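Non-structural polyprotein (Sindbis virus, PDB 4GUA) supplies the enzymes of alphavirus RNA replication, this fragment joining the nsP2 cysteine protease region to the macro and zinc-binding domains of nsP3. Local coordinates at residues 226-231 against 266-271; 292-297 against 306-311; 461-466 against 488-493. All blocks are in the same frame, centred on the assembly; numbering follows the deposited sequence.

Overall arrangement
The three contacts follow one another along the chain, each closing before the next opens. Contacts 1 and 2 belong to one mixed seven-stranded sheet: contact 1 pairs strand 224-227 with 263-269, and contact 2 pairs 288-294 with 305-312. Strands 263-269 and 305-312 are neighbours, so the two contacts touch, their centres about 10 Å apart. Contact 3 lies in another unit, where helices 463-474 and 488-502 precede and follow strand 480-484 of the six-stranded macro-domain sheet. Its centre is about 41 Å from that of contact 1 and about 32 Å from that of contact 2. The precursor thus carries two distinct alpha/beta folds in one chain, one probably methyltransferase-like, in touch through S292 and D478.

Contact 1. Residues 226-231 against 266-271; sequences FINIGT and VVKSYG
N228 OD1 takes a weak hydrogen bond from K268 NZ (3.3 Å) across the contact and shares a hydrogen bond with the hydroxyl of Y306 on the next strand. The amide suits this place because its other end can donate, and ND2 does so to S184. The lysine side chain crosses that of N228 obliquely. It bends at chi3 (-68°), which carries CE toward OD1; beyond it, NZ also makes a weak hydrogen bond to N228 O and a salt bridge to E304, so the buried ammonium has both backbone and charged company.

Beneath these polar ends the backbones pair in parallel. I227 N donates to V266 O (2.9 Å) and K268 N to I227 O (3.0 Å), both nearly straight. Strands 224-227 and 263-269 are joined by helix 237-257 in a beta-alpha-beta crossover, at the fourth and fifth positions of a 3-2-1-4-5-7-6 sheet, the order known from class I methyltransferases. On one face V266 CG1, anti to its backbone N, meets the ring edge of F226 at CD1 (3.4 Å), and both side chains reach helix 169-172. On the other, I227 and V267 lie side by side, I227 CB to V267 CG2 3.9 Å, and V267 packs on L248 of the crossover helix. Branched and aromatic residues fill both buried faces.

Past the strand ends, Y270 reaches back to the first segment, and its OH accepts from T231 N at 2.9 Å. G230 CA lies at the edge of the Y270 ring, near its plane. H244 meets the Y270 ring edge-to-face and hydrogen-bonds T231 OG1.

Contact 2. Residues 292-297 against 306-311; sequences SAARPD and YLIFRQ
P296 and Y306 cross at about a right angle, the proline ring meeting the rim of the tyrosine instead of its face: P296 CD lies near the ring plane, 3.4 Å from Y306 CD2, with CG close behind. The tyrosine hydroxyl is held by N228, while F171 and F226 meet the aromatic ring. Just past strand 288-294, where pairing has stopped, a proline with no backbone N-H to offer is readily accommodated, and its ring carbons turn to the tyrosine.

Next to this ring contact the two strands form a beta hairpin, the last pair of the methyltransferase-like sheet, with 288-294 as its outermost strand. A294 pairs with Y306 and S292 with I308 through reciprocal backbone bonds; A294 O receives Y306 N at 2.9 Å, whereas I308 N approaches S292 O from above the carbonyl plane, 45° out of it. On the Y306 face the small A294 leaves room for I308, whose CD1 comes to 3.9 Å from A294 CB. I308 CG2 in turn lies under the centre of the R310 guanidinium, 3.7 Å from its plane.

A293 and L307, a non-hydrogen-bonded pair, point to the opposite face, A293 CB to L307 CD2 4.3 Å, and both pack on I329 of helix 323-333. S292 OG bonds to D478, between helix 463-474 and strand 480-484 of the macro-domain region.

Contact 3. Residues 461-466 against 488-493; sequences DRLEVS and KKWKER
D461 and R493 reach toward each other tip to tip in a salt bridge, and the guanidinium grips the carboxylate end-on with two nitrogens: R493 NH1 to D461 OD2 at 2.8 Å and R493 NH2 to D461 OD1 at 3.1 Å. The two planes are 35° apart. OD2 is met on its syn side, whereas NH2 comes to OD1 from above the carboxylate plane. Arginine suits the task because its two terminal nitrogens match the spacing of the carboxylate oxygens.

A further hydrogen bond fixes the acid from its own segment. L463 N donates to D461 OD1 at 3.2 Å, an Asx turn, arriving from the face of the carboxylate opposite to NH2. One residue before the N-cap R462, the carboxylate may be favoured by the helix N-terminus as well as by the arginine.

Apolar contacts fill the inner side. L463 slides past W490 in the opposite direction, and its CB sits over the six-membered ring in a CH-pi contact, 3.8 Å from the centroid. L463 CG, anti to the backbone N (chi1 -176°), comes near W490 CE3 and CZ3. CD1 lies above the same face, offset toward the rim. That methyl also faces the centre of the R493 guanidinium, 3.6 Å from its plane, while R493 NH1 hangs over the tryptophan rim. A branched leucine can thus touch two flat groups at once.

Helix 463-474 leads into strand 480-484 of the macro-domain sheet, which lies between strands 346-349 and 445-448, and helix 488-502 follows directly; the contact therefore joins the starts of the two helices that precede and follow this strand.

Contact 1. Residues 226-231 against 266-271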
ATOM      1  N   PHE A 226      -1.466  13.259 -17.814  1.00 52.77           N
ATOM      2  CA  PHE A 226      -0.355  12.344 -18.026  1.00 52.25           C
ATOM      3  C   PHE A 226       0.934  13.063 -17.613  1.00 53.02           C
ATOM      4  O   PHE A 226       1.384  13.987 -18.289  1.00 57.66           O
ATOM      5  CB  PHE A 226      -0.325  11.937 -19.505  1.00 53.30           C
ATOM      6  CG  PHE A 226       0.819  11.043 -19.873  1.00 58.47           C
ATOM      7  CD1 PHE A 226       0.871   9.736 -19.420  1.00 66.87           C
ATOM      8  CD2 PHE A 226       1.843  11.507 -20.684  1.00 57.17           C
ATOM      9  CE1 PHE A 226       1.930   8.909 -19.759  1.00 69.39           C
ATOM     10  CE2 PHE A 226       2.905  10.686 -21.023  1.00 61.98           C
ATOM     11  CZ  PHE A 226       2.948   9.385 -20.561  1.00 67.10           C
ATOM     12  N   ILE A 227       1.514  12.638 -16.495  1.00 51.07           N
ATOM     13  CA  ILE A 227       2.753  13.206 -15.990  1.00 50.47           C
ATOM     14  C   ILE A 227       3.892  12.320 -16.458  1.00 50.34           C
ATOM     15  O   ILE A 227       4.015  11.181 -16.021  1.00 50.24           O
ATOM     16  CB  ILE A 227       2.776  13.242 -14.438  1.00 54.42           C
ATOM     17  CG1 ILE A 227       1.466  13.788 -13.869  1.00 51.18           C
ATOM     18  CG2 ILE A 227       3.974  14.032 -13.941  1.00 54.40           C
ATOM     19  CD1 ILE A 227       1.152  15.178 -14.325  1.00 58.02           C
ATOM     20  N   ASN A 228       4.706  12.840 -17.363  1.00 56.42           N
ATOM     21  CA  ASN A 228       5.807  12.088 -17.951  1.00 56.41           C
ATOM     22  C   ASN A 228       7.175  12.388 -17.339  1.00 58.25           C
ATOM     23  O   ASN A 228       8.195  11.933 -17.856  1.00 63.80           O
ATOM     24  CB  ASN A 228       5.837  12.310 -19.462  1.00 55.67           C
ATOM     25  CG  ASN A 228       6.519  11.186 -20.201  1.00 53.24           C
ATOM     26  OD1 ASN A 228       6.652  10.077 -19.687  1.00 47.60           O
ATOM     27  ND2 ASN A 228       6.954  11.467 -21.422  1.00 59.38           N
ATOM     28  N   ILE A 229       7.196  13.187 -16.275  1.00 52.11           N
ATOM     29  CA  ILE A 229       8.448  13.647 -15.674  1.00 44.75           C
ATOM     30  C   ILE A 229       9.169  12.544 -14.896  1.00 49.20           C
ATOM     31  O   ILE A 229       8.602  11.922 -13.988  1.00 52.29           O
ATOM     32  CB  ILE A 229       8.202  14.808 -14.707  1.00 48.16           C
ATOM     33  CG1 ILE A 229       7.500  15.974 -15.409  1.00 45.94           C
ATOM     34  CG2 ILE A 229       9.514  15.274 -14.126  1.00 53.60           C
ATOM     35  CD1 ILE A 229       8.318  16.635 -16.496  1.00 41.75           C
ATOM     36  N   GLY A 230      10.429  12.319 -15.263  1.00 46.78           N
ATOM     37  CA  GLY A 230      11.262  11.315 -14.626  1.00 42.78           C
ATOM     38  C   GLY A 230      12.325  11.881 -13.706  1.00 45.82           C
ATOM     39  O   GLY A 230      12.500  13.099 -13.627  1.00 47.46           O
ATOM     40  N   THR A 231      13.029  10.973 -13.022  1.00 46.93           N
ATOM     41  CA  THR A 231      14.140  11.297 -12.118  1.00 46.45           C
ATOM     42  C   THR A 231      15.393  10.492 -12.468  1.00 49.42           C
ATOM     43  O   THR A 231      15.288   9.306 -12.780  1.00 39.75           O
ATOM     44  CB  THR A 231      13.752  10.963 -10.668  1.00 42.71           C
ATOM     45  OG1 THR A 231      12.765  11.890 -10.215  1.00 50.88           O
ATOM     46  CG2 THR A 231      14.958  10.999  -9.730  1.00 39.36           C
ATOM     47  N   VAL A 266      -2.402   9.320 -15.084  1.00 50.12           N
ATOM     48  CA  VAL A 266      -1.270   8.445 -15.344  1.00 45.78           C
ATOM     49  C   VAL A 266      -0.009   9.203 -14.956  1.00 47.99           C
ATOM     50  O   VAL A 266       0.190  10.311 -15.411  1.00 49.88           O
ATOM     51  CB  VAL A 266      -1.212   8.071 -16.843  1.00 47.46           C
ATOM     52  CG1 VAL A 266       0.056   7.282 -17.171  1.00 49.68           C
ATOM     53  CG2 VAL A 266      -2.457   7.290 -17.243  1.00 47.11           C
ATOM     54  N   VAL A 267       0.816   8.641 -14.079  1.00 50.47           N
ATOM     55  CA  VAL A 267       2.010   9.349 -13.618  1.00 54.21           C
ATOM     56  C   VAL A 267       3.222   8.432 -13.574  1.00 53.86           C
ATOM     57  O   VAL A 267       3.178   7.353 -12.989  1.00 58.23           O
ATOM     58  CB  VAL A 267       1.799   9.988 -12.218  1.00 58.26           C
ATOM     59  CG1 VAL A 267       1.146   9.004 -11.263  1.00 57.80           C
ATOM     60  CG2 VAL A 267       3.121  10.494 -11.651  1.00 53.82           C
ATOM     61  N   LYS A 268       4.316   8.873 -14.179  1.00 51.37           N
ATOM     62  CA  LYS A 268       5.518   8.059 -14.236  1.00 54.53           C
ATOM     63  C   LYS A 268       6.152   7.893 -12.845  1.00 61.59           C
ATOM     64  O   LYS A 268       6.304   8.856 -12.084  1.00 61.41           O
ATOM     65  CB  LYS A 268       6.524   8.676 -15.211  1.00 48.37           C
ATOM     66  CG  LYS A 268       7.906   8.058 -15.115  1.00 53.22           C
ATOM     67  CD  LYS A 268       8.882   8.675 -16.098  1.00 59.92           C
ATOM     68  CE  LYS A 268       8.536   8.342 -17.541  1.00 60.34           C
ATOM     69  NZ  LYS A 268       9.525   8.941 -18.480  1.00 62.50           N
ATOM     70  N   SER A 269       6.517   6.655 -12.526  1.00 62.72           N
ATOM     71  CA  SER A 269       7.178   6.340 -11.271  1.00 59.04           C
ATOM     72  C   SER A 269       8.180   5.223 -11.477  1.00 55.21           C
ATOM     73  O   SER A 269       8.254   4.618 -12.536  1.00 55.06           O
ATOM     74  CB  SER A 269       6.172   5.899 -10.206  1.00 63.07           C
ATOM     75  OG  SER A 269       5.801   4.537 -10.377  1.00 62.90           O
ATOM     76  N   TYR A 270       8.989   5.007 -10.455  1.00 57.35           N
ATOM     77  CA  TYR A 270       9.890   3.868 -10.359  1.00 49.55           C
ATOM     78  C   TYR A 270       9.333   2.781  -9.424  1.00 46.50           C
ATOM     79  O   TYR A 270      10.057   1.917  -8.944  1.00 45.96           O
ATOM     80  CB  TYR A 270      11.294   4.371 -10.044  1.00 47.82           C
ATOM     81  CG  TYR A 270      11.661   5.433 -11.064  1.00 51.25           C
ATOM     82  CD1 TYR A 270      12.299   5.091 -12.251  1.00 49.97           C
ATOM     83  CD2 TYR A 270      11.296   6.764 -10.878  1.00 57.87           C
ATOM     84  CE1 TYR A 270      12.602   6.047 -13.202  1.00 55.47           C
ATOM     85  CE2 TYR A 270      11.599   7.734 -11.827  1.00 57.78           C
ATOM     86  CZ  TYR A 270      12.248   7.367 -12.988  1.00 58.85           C
ATOM     87  OH  TYR A 270      12.548   8.317 -13.939  1.00 58.17           O
ATOM     88  N   GLY A 271       8.052   2.904  -9.094  1.00 50.83           N
ATOM     89  CA  GLY A 271       7.414   2.064  -8.098  1.00 50.84           C
ATOM     90  C   GLY A 271       7.332   2.904  -6.843  1.00 60.19           C
ATOM     91  O   GLY A 271       7.644   4.097  -6.891  1.00 62.64           O
TER

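Contact 2. Residues 292-297 against 306-311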
ATOM      1  N   SER A 292      -3.810   0.766 -10.891  1.00 62.39           N
ATOM      2  CA  SER A 292      -3.023  -0.322 -11.447  1.00 65.75           C
ATOM      3  C   SER A 292      -1.701   0.260 -11.925  1.00 65.11           C
ATOM      4  O   SER A 292      -1.355   1.384 -11.567  1.00 64.06           O
ATOM      5  CB  SER A 292      -3.754  -0.993 -12.606  1.00 73.12           C
ATOM      6  OG  SER A 292      -3.139  -2.230 -12.942  1.00 79.25           O
ATOM      7  N   ALA A 293      -0.938  -0.529 -12.675  1.00 63.35           N
ATOM      8  CA  ALA A 293       0.357  -0.098 -13.191  1.00 54.46           C
ATOM      9  C   ALA A 293       0.626  -0.707 -14.556  1.00 52.60           C
ATOM     10  O   ALA A 293      -0.006  -1.689 -14.956  1.00 54.04           O
ATOM     11  CB  ALA A 293       1.461  -0.490 -12.229  1.00 56.02           C
ATOM     12  N   ALA A 294       1.562  -0.107 -15.277  1.00 47.61           N
ATOM     13  CA  ALA A 294       1.916  -0.572 -16.605  1.00 45.22           C
ATOM     14  C   ALA A 294       3.349  -0.176 -16.913  1.00 55.16           C
ATOM     15  O   ALA A 294       3.832   0.850 -16.437  1.00 54.60           O
ATOM     16  CB  ALA A 294       0.980   0.024 -17.631  1.00 45.66           C
ATOM     17  N   ARG A 295       4.031  -0.995 -17.705  1.00 65.49           N
ATOM     18  CA  ARG A 295       5.338  -0.626 -18.219  1.00 58.60           C
ATOM     19  C   ARG A 295       5.275  -0.803 -19.731  1.00 59.08           C
ATOM     20  O   ARG A 295       5.725  -1.804 -20.268  1.00 56.93           O
ATOM     21  CB  ARG A 295       6.474  -1.429 -17.548  1.00 52.96           C
ATOM     22  CG  ARG A 295       7.864  -1.074 -18.080  1.00 58.50           C
ATOM     23  CD  ARG A 295       9.024  -1.449 -17.158  1.00 55.65           C
ATOM     24  NE  ARG A 295       9.088  -2.865 -16.828  1.00 70.21           N
ATOM     25  CZ  ARG A 295       9.717  -3.787 -17.554  1.00 88.55           C
ATOM     26  NH1 ARG A 295      10.339  -3.451 -18.681  1.00 99.91           N
ATOM     27  NH2 ARG A 295       9.720  -5.058 -17.162  1.00 85.00           N
ATOM     28  N   PRO A 296       4.710   0.200 -20.423  1.00 69.26           N
ATOM     29  CA  PRO A 296       4.540   0.128 -21.873  1.00 67.77           C
ATOM     30  C   PRO A 296       5.867   0.271 -22.583  1.00 74.34           C
ATOM     31  O   PRO A 296       6.893   0.447 -21.933  1.00 71.44           O
ATOM     32  CB  PRO A 296       3.643   1.332 -22.192  1.00 68.00           C
ATOM     33  CG  PRO A 296       3.501   2.120 -20.925  1.00 68.01           C
ATOM     34  CD  PRO A 296       4.431   1.552 -19.910  1.00 71.72           C
ATOM     35  N   ASP A 297       5.834   0.203 -23.907  1.00 87.35           N
ATOM     36  CA  ASP A 297       7.044   0.211 -24.709  1.00 92.96           C
ATOM     37  C   ASP A 297       7.711   1.587 -24.696  1.00 82.35           C
ATOM     38  O   ASP A 297       8.873   1.718 -25.072  1.00 83.89           O
ATOM     39  CB  ASP A 297       6.707  -0.202 -26.147  1.00106.00           C
ATOM     40  CG  ASP A 297       7.930  -0.632 -26.941  1.00114.17           C
ATOM     41  OD1 ASP A 297       8.893  -1.148 -26.333  1.00116.43           O
ATOM     42  OD2 ASP A 297       7.928  -0.448 -28.179  1.00115.37           O
ATOM     43  N   TYR A 306       4.673   3.287 -15.081  1.00 50.23           N
ATOM     44  CA  TYR A 306       3.572   4.237 -15.049  1.00 49.44           C
ATOM     45  C   TYR A 306       2.489   3.726 -14.116  1.00 51.94           C
ATOM     46  O   TYR A 306       2.032   2.594 -14.251  1.00 50.06           O
ATOM     47  CB  TYR A 306       2.988   4.470 -16.436  1.00 52.77           C
ATOM     48  CG  TYR A 306       3.859   5.271 -17.385  1.00 54.88           C
ATOM     49  CD1 TYR A 306       3.953   6.652 -17.287  1.00 53.60           C
ATOM     50  CD2 TYR A 306       4.562   4.640 -18.403  1.00 56.89           C
ATOM     51  CE1 TYR A 306       4.746   7.382 -18.173  1.00 59.16           C
ATOM     52  CE2 TYR A 306       5.350   5.352 -19.287  1.00 60.81           C
ATOM     53  CZ  TYR A 306       5.443   6.720 -19.175  1.00 63.09           C
ATOM     54  OH  TYR A 306       6.236   7.409 -20.076  1.00 61.58           O
ATOM     55  N   LEU A 307       2.133   4.552 -13.134  1.00 55.22           N
ATOM     56  CA  LEU A 307       0.985   4.316 -12.264  1.00 50.87           C
ATOM     57  C   LEU A 307      -0.302   4.893 -12.856  1.00 54.29           C
ATOM     58  O   LEU A 307      -0.351   6.044 -13.280  1.00 55.13           O
ATOM     59  CB  LEU A 307       1.232   4.945 -10.895  1.00 51.88           C
ATOM     60  CG  LEU A 307       2.467   4.449 -10.141  1.00 51.84           C
ATOM     61  CD1 LEU A 307       2.672   5.261  -8.871  1.00 56.98           C
ATOM     62  CD2 LEU A 307       2.359   2.967  -9.823  1.00 52.30           C
ATOM     63  N   ILE A 308      -1.344   4.074 -12.885  1.00 54.74           N
ATOM     64  CA  ILE A 308      -2.632   4.474 -13.433  1.00 56.00           C
ATOM     65  C   ILE A 308      -3.718   4.537 -12.354  1.00 59.41           C
ATOM     66  O   ILE A 308      -4.182   3.517 -11.868  1.00 64.70           O
ATOM     67  CB  ILE A 308      -3.045   3.470 -14.525  1.00 52.59           C
ATOM     68  CG1 ILE A 308      -1.941   3.395 -15.583  1.00 53.00           C
ATOM     69  CG2 ILE A 308      -4.368   3.865 -15.156  1.00 53.48           C
ATOM     70  CD1 ILE A 308      -2.081   2.255 -16.551  1.00 55.22           C
ATOM     71  N   PHE A 309      -4.114   5.749 -11.985  1.00 56.19           N
ATOM     72  CA  PHE A 309      -5.213   5.973 -11.050  1.00 58.15           C
ATOM     73  C   PHE A 309      -6.494   6.267 -11.838  1.00 60.80           C
ATOM     74  O   PHE A 309      -6.538   7.223 -12.610  1.00 58.55           O
ATOM     75  CB  PHE A 309      -4.882   7.164 -10.138  1.00 51.46           C
ATOM     76  CG  PHE A 309      -3.590   7.010  -9.383  1.00 51.40           C
ATOM     77  CD1 PHE A 309      -2.383   7.345  -9.971  1.00 55.35           C
ATOM     78  CD2 PHE A 309      -3.580   6.539  -8.081  1.00 59.21           C
ATOM     79  CE1 PHE A 309      -1.183   7.201  -9.274  1.00 56.17           C
ATOM     80  CE2 PHE A 309      -2.385   6.396  -7.379  1.00 56.95           C
ATOM     81  CZ  PHE A 309      -1.189   6.728  -7.979  1.00 53.40           C
ATOM     82  N   ARG A 310      -7.538   5.464 -11.638  1.00 60.49           N
ATOM     83  CA  ARG A 310      -8.742   5.557 -12.466  1.00 64.80           C
ATOM     84  C   ARG A 310      -9.960   6.068 -11.699  1.00 66.16           C
ATOM     85  O   ARG A 310     -10.269   5.566 -10.613  1.00 62.55           O
ATOM     86  CB  ARG A 310      -9.093   4.183 -13.035  1.00 69.04           C
ATOM     87  CG  ARG A 310      -8.113   3.626 -14.037  1.00 71.90           C
ATOM     88  CD  ARG A 310      -8.596   2.279 -14.560  1.00 73.56           C
ATOM     89  NE  ARG A 310      -7.570   1.610 -15.347  1.00 76.09           N
ATOM     90  CZ  ARG A 310      -7.244   1.957 -16.587  1.00 84.20           C
ATOM     91  NH1 ARG A 310      -7.864   2.970 -17.183  1.00 96.88           N
ATOM     92  NH2 ARG A 310      -6.298   1.297 -17.235  1.00 76.01           N
ATOM     93  N   GLN A 311     -10.685   7.010 -12.307  1.00 62.24           N
ATOM     94  CA  GLN A 311     -11.924   7.530 -11.730  1.00 56.59           C
ATOM     95  C   GLN A 311     -11.773   8.241 -10.389  1.00 57.89           C
ATOM     96  O   GLN A 311     -12.034   7.653  -9.334  1.00 53.64           O
ATOM     97  CB  GLN A 311     -12.961   6.424 -11.598  1.00 61.57           C
ATOM     98  CG  GLN A 311     -13.440   5.864 -12.910  1.00 62.21           C
ATOM     99  CD  GLN A 311     -14.495   4.803 -12.704  1.00 70.10           C
ATOM    100  OE1 GLN A 311     -15.659   5.000 -13.038  1.00 68.21           O
ATOM    101  NE2 GLN A 311     -14.092   3.667 -12.135  1.00 76.15           N
TER

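Contact 3. Residues 461-466 against 488-493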
ATOM      1  N   ASP A 461     -32.789 -11.589   1.427  1.00 97.39           N
ATOM      2  CA  ASP A 461     -32.224 -11.206   0.138  1.00 91.20           C
ATOM      3  C   ASP A 461     -30.908 -10.451   0.342  1.00 93.28           C
ATOM      4  O   ASP A 461     -30.890  -9.311   0.807  1.00 91.76           O
ATOM      5  CB  ASP A 461     -33.241 -10.343  -0.621  1.00 86.46           C
ATOM      6  CG  ASP A 461     -32.684  -9.756  -1.903  1.00 90.41           C
ATOM      7  OD1 ASP A 461     -31.650  -9.054  -1.856  1.00 92.62           O
ATOM      8  OD2 ASP A 461     -33.289  -9.993  -2.968  1.00 92.09           O
ATOM      9  N   ARG A 462     -29.811 -11.115  -0.010  1.00 93.71           N
ATOM     10  CA  ARG A 462     -28.460 -10.601   0.214  1.00 92.08           C
ATOM     11  C   ARG A 462     -27.789  -9.961  -1.012  1.00 87.05           C
ATOM     12  O   ARG A 462     -26.602  -9.633  -0.968  1.00 82.12           O
ATOM     13  CB  ARG A 462     -27.588 -11.709   0.809  1.00 93.72           C
ATOM     14  CG  ARG A 462     -28.086 -12.173   2.174  1.00 95.07           C
ATOM     15  CD  ARG A 462     -27.622 -11.214   3.283  1.00 98.95           C
ATOM     16  NE  ARG A 462     -28.352 -11.348   4.549  1.00 99.93           N
ATOM     17  CZ  ARG A 462     -28.453 -12.462   5.274  1.00 97.15           C
ATOM     18  NH1 ARG A 462     -27.881 -13.590   4.886  1.00 95.97           N
ATOM     19  NH2 ARG A 462     -29.145 -12.448   6.402  1.00 94.80           N
ATOM     20  N   LEU A 463     -28.536  -9.800  -2.103  1.00 87.65           N
ATOM     21  CA  LEU A 463     -27.957  -9.330  -3.363  1.00 91.91           C
ATOM     22  C   LEU A 463     -27.068  -8.099  -3.196  1.00 98.08           C
ATOM     23  O   LEU A 463     -25.907  -8.119  -3.591  1.00 95.97           O
ATOM     24  CB  LEU A 463     -29.069  -9.001  -4.368  1.00 92.04           C
ATOM     25  CG  LEU A 463     -28.651  -8.573  -5.784  1.00 91.58           C
ATOM     26  CD1 LEU A 463     -29.844  -8.641  -6.722  1.00 97.20           C
ATOM     27  CD2 LEU A 463     -28.053  -7.164  -5.836  1.00 83.49           C
ATOM     28  N   GLU A 464     -27.607  -7.030  -2.618  1.00105.10           N
ATOM     29  CA  GLU A 464     -26.873  -5.769  -2.523  1.00106.25           C
ATOM     30  C   GLU A 464     -25.542  -5.915  -1.773  1.00101.25           C
ATOM     31  O   GLU A 464     -24.509  -5.420  -2.227  1.00101.22           O
ATOM     32  CB  GLU A 464     -27.745  -4.704  -1.848  1.00112.56           C
ATOM     33  CG  GLU A 464     -27.819  -4.804  -0.317  1.00123.11           C
ATOM     34  CD  GLU A 464     -28.470  -6.095   0.187  1.00128.39           C
ATOM     35  OE1 GLU A 464     -28.897  -6.925  -0.645  1.00128.57           O
ATOM     36  OE2 GLU A 464     -28.537  -6.289   1.423  1.00128.18           O
ATOM     37  N   VAL A 465     -25.570  -6.616  -0.642  1.00 95.66           N
ATOM     38  CA  VAL A 465     -24.396  -6.750   0.222  1.00 90.22           C
ATOM     39  C   VAL A 465     -23.370  -7.731  -0.344  1.00 84.09           C
ATOM     40  O   VAL A 465     -22.167  -7.494  -0.253  1.00 82.47           O
ATOM     41  CB  VAL A 465     -24.780  -7.172   1.664  1.00 83.43           C
ATOM     42  CG1 VAL A 465     -25.645  -8.430   1.672  1.00 88.96           C
ATOM     43  CG2 VAL A 465     -23.529  -7.383   2.499  1.00 79.29           C
ATOM     44  N   SER A 466     -23.835  -8.843  -0.903  1.00 80.68           N
ATOM     45  CA  SER A 466     -22.936  -9.793  -1.550  1.00 78.20           C
ATOM     46  C   SER A 466     -22.234  -9.125  -2.726  1.00 75.75           C
ATOM     47  O   SER A 466     -21.050  -9.358  -2.974  1.00 78.97           O
ATOM     48  CB  SER A 466     -23.699 -11.027  -2.029  1.00 81.35           C
ATOM     49  OG  SER A 466     -22.806 -12.041  -2.460  1.00 80.27           O
ATOM     50  N   LYS A 488     -34.205 -13.240 -13.765  1.00108.29           N
ATOM     51  CA  LYS A 488     -34.172 -12.026 -14.563  1.00 96.38           C
ATOM     52  C   LYS A 488     -34.220 -10.789 -13.660  1.00102.54           C
ATOM     53  O   LYS A 488     -33.572  -9.790 -13.947  1.00108.24           O
ATOM     54  CB  LYS A 488     -35.329 -12.004 -15.567  1.00 83.24           C
ATOM     55  N   LYS A 489     -34.973 -10.861 -12.566  1.00102.12           N
ATOM     56  CA  LYS A 489     -35.099  -9.730 -11.641  1.00100.13           C
ATOM     57  C   LYS A 489     -33.788  -9.423 -10.918  1.00109.42           C
ATOM     58  O   LYS A 489     -33.433  -8.258 -10.718  1.00114.37           O
ATOM     59  CB  LYS A 489     -36.214  -9.990 -10.620  1.00 90.87           C
ATOM     60  N   TRP A 490     -33.076 -10.465 -10.506  1.00114.00           N
ATOM     61  CA  TRP A 490     -31.776 -10.276  -9.885  1.00108.36           C
ATOM     62  C   TRP A 490     -30.793  -9.680 -10.888  1.00101.98           C
ATOM     63  O   TRP A 490     -29.971  -8.845 -10.521  1.00108.28           O
ATOM     64  CB  TRP A 490     -31.270 -11.587  -9.295  1.00108.15           C
ATOM     65  CG  TRP A 490     -31.796 -11.813  -7.914  1.00109.44           C
ATOM     66  CD1 TRP A 490     -33.106 -11.814  -7.530  1.00112.76           C
ATOM     67  CD2 TRP A 490     -31.035 -12.077  -6.732  1.00106.24           C
ATOM     68  NE1 TRP A 490     -33.206 -12.055  -6.183  1.00111.51           N
ATOM     69  CE2 TRP A 490     -31.947 -12.223  -5.669  1.00107.55           C
ATOM     70  CE3 TRP A 490     -29.668 -12.201  -6.470  1.00101.97           C
ATOM     71  CZ2 TRP A 490     -31.538 -12.489  -4.365  1.00104.17           C
ATOM     72  CZ3 TRP A 490     -29.264 -12.466  -5.177  1.00 99.11           C
ATOM     73  CH2 TRP A 490     -30.195 -12.608  -4.140  1.00100.46           C
ATOM     74  N   LYS A 491     -30.884 -10.092 -12.151  1.00 89.19           N
ATOM     75  CA  LYS A 491     -30.032  -9.515 -13.191  1.00 83.42           C
ATOM     76  C   LYS A 491     -30.362  -8.042 -13.396  1.00 90.73           C
ATOM     77  O   LYS A 491     -29.470  -7.234 -13.639  1.00 83.42           O
ATOM     78  CB  LYS A 491     -30.169 -10.254 -14.525  1.00 81.07           C
ATOM     79  CG  LYS A 491     -29.085  -9.853 -15.530  1.00 79.85           C
ATOM     80  CD  LYS A 491     -29.428 -10.253 -16.951  1.00 81.61           C
ATOM     81  CE  LYS A 491     -28.326  -9.839 -17.913  1.00 82.71           C
ATOM     82  NZ  LYS A 491     -28.393  -8.395 -18.278  1.00 81.01           N
ATOM     83  N   GLU A 492     -31.646  -7.700 -13.318  1.00104.73           N
ATOM     84  CA  GLU A 492     -32.079  -6.317 -13.487  1.00109.63           C
ATOM     85  C   GLU A 492     -31.398  -5.453 -12.449  1.00101.55           C
ATOM     86  O   GLU A 492     -30.832  -4.399 -12.751  1.00 98.31           O
ATOM     87  CB  GLU A 492     -33.585  -6.202 -13.283  1.00125.96           C
ATOM     88  CG  GLU A 492     -34.430  -6.840 -14.334  1.00134.15           C
ATOM     89  CD  GLU A 492     -35.890  -6.828 -13.922  1.00138.64           C
ATOM     90  OE1 GLU A 492     -36.181  -6.263 -12.844  1.00139.29           O
ATOM     91  OE2 GLU A 492     -36.734  -7.404 -14.639  1.00140.68           O
ATOM     92  N   ARG A 493     -31.467  -5.926 -11.209  1.00 98.01           N
ATOM     93  CA  ARG A 493     -30.923  -5.205 -10.069  1.00 88.70           C
ATOM     94  C   ARG A 493     -29.404  -5.079 -10.096  1.00 88.39           C
ATOM     95  O   ARG A 493     -28.868  -4.036  -9.744  1.00 86.06           O
ATOM     96  CB  ARG A 493     -31.379  -5.882  -8.784  1.00 80.27           C
ATOM     97  CG  ARG A 493     -32.877  -5.760  -8.585  1.00 77.26           C
ATOM     98  CD  ARG A 493     -33.392  -6.724  -7.548  1.00 77.49           C
ATOM     99  NE  ARG A 493     -32.864  -6.429  -6.223  1.00 81.59           N
ATOM    100  CZ  ARG A 493     -32.873  -7.284  -5.206  1.00 84.56           C
ATOM    101  NH1 ARG A 493     -33.381  -8.501  -5.355  1.00 84.32           N
ATOM    102  NH2 ARG A 493     -32.367  -6.920  -4.034  1.00 82.69           N
TER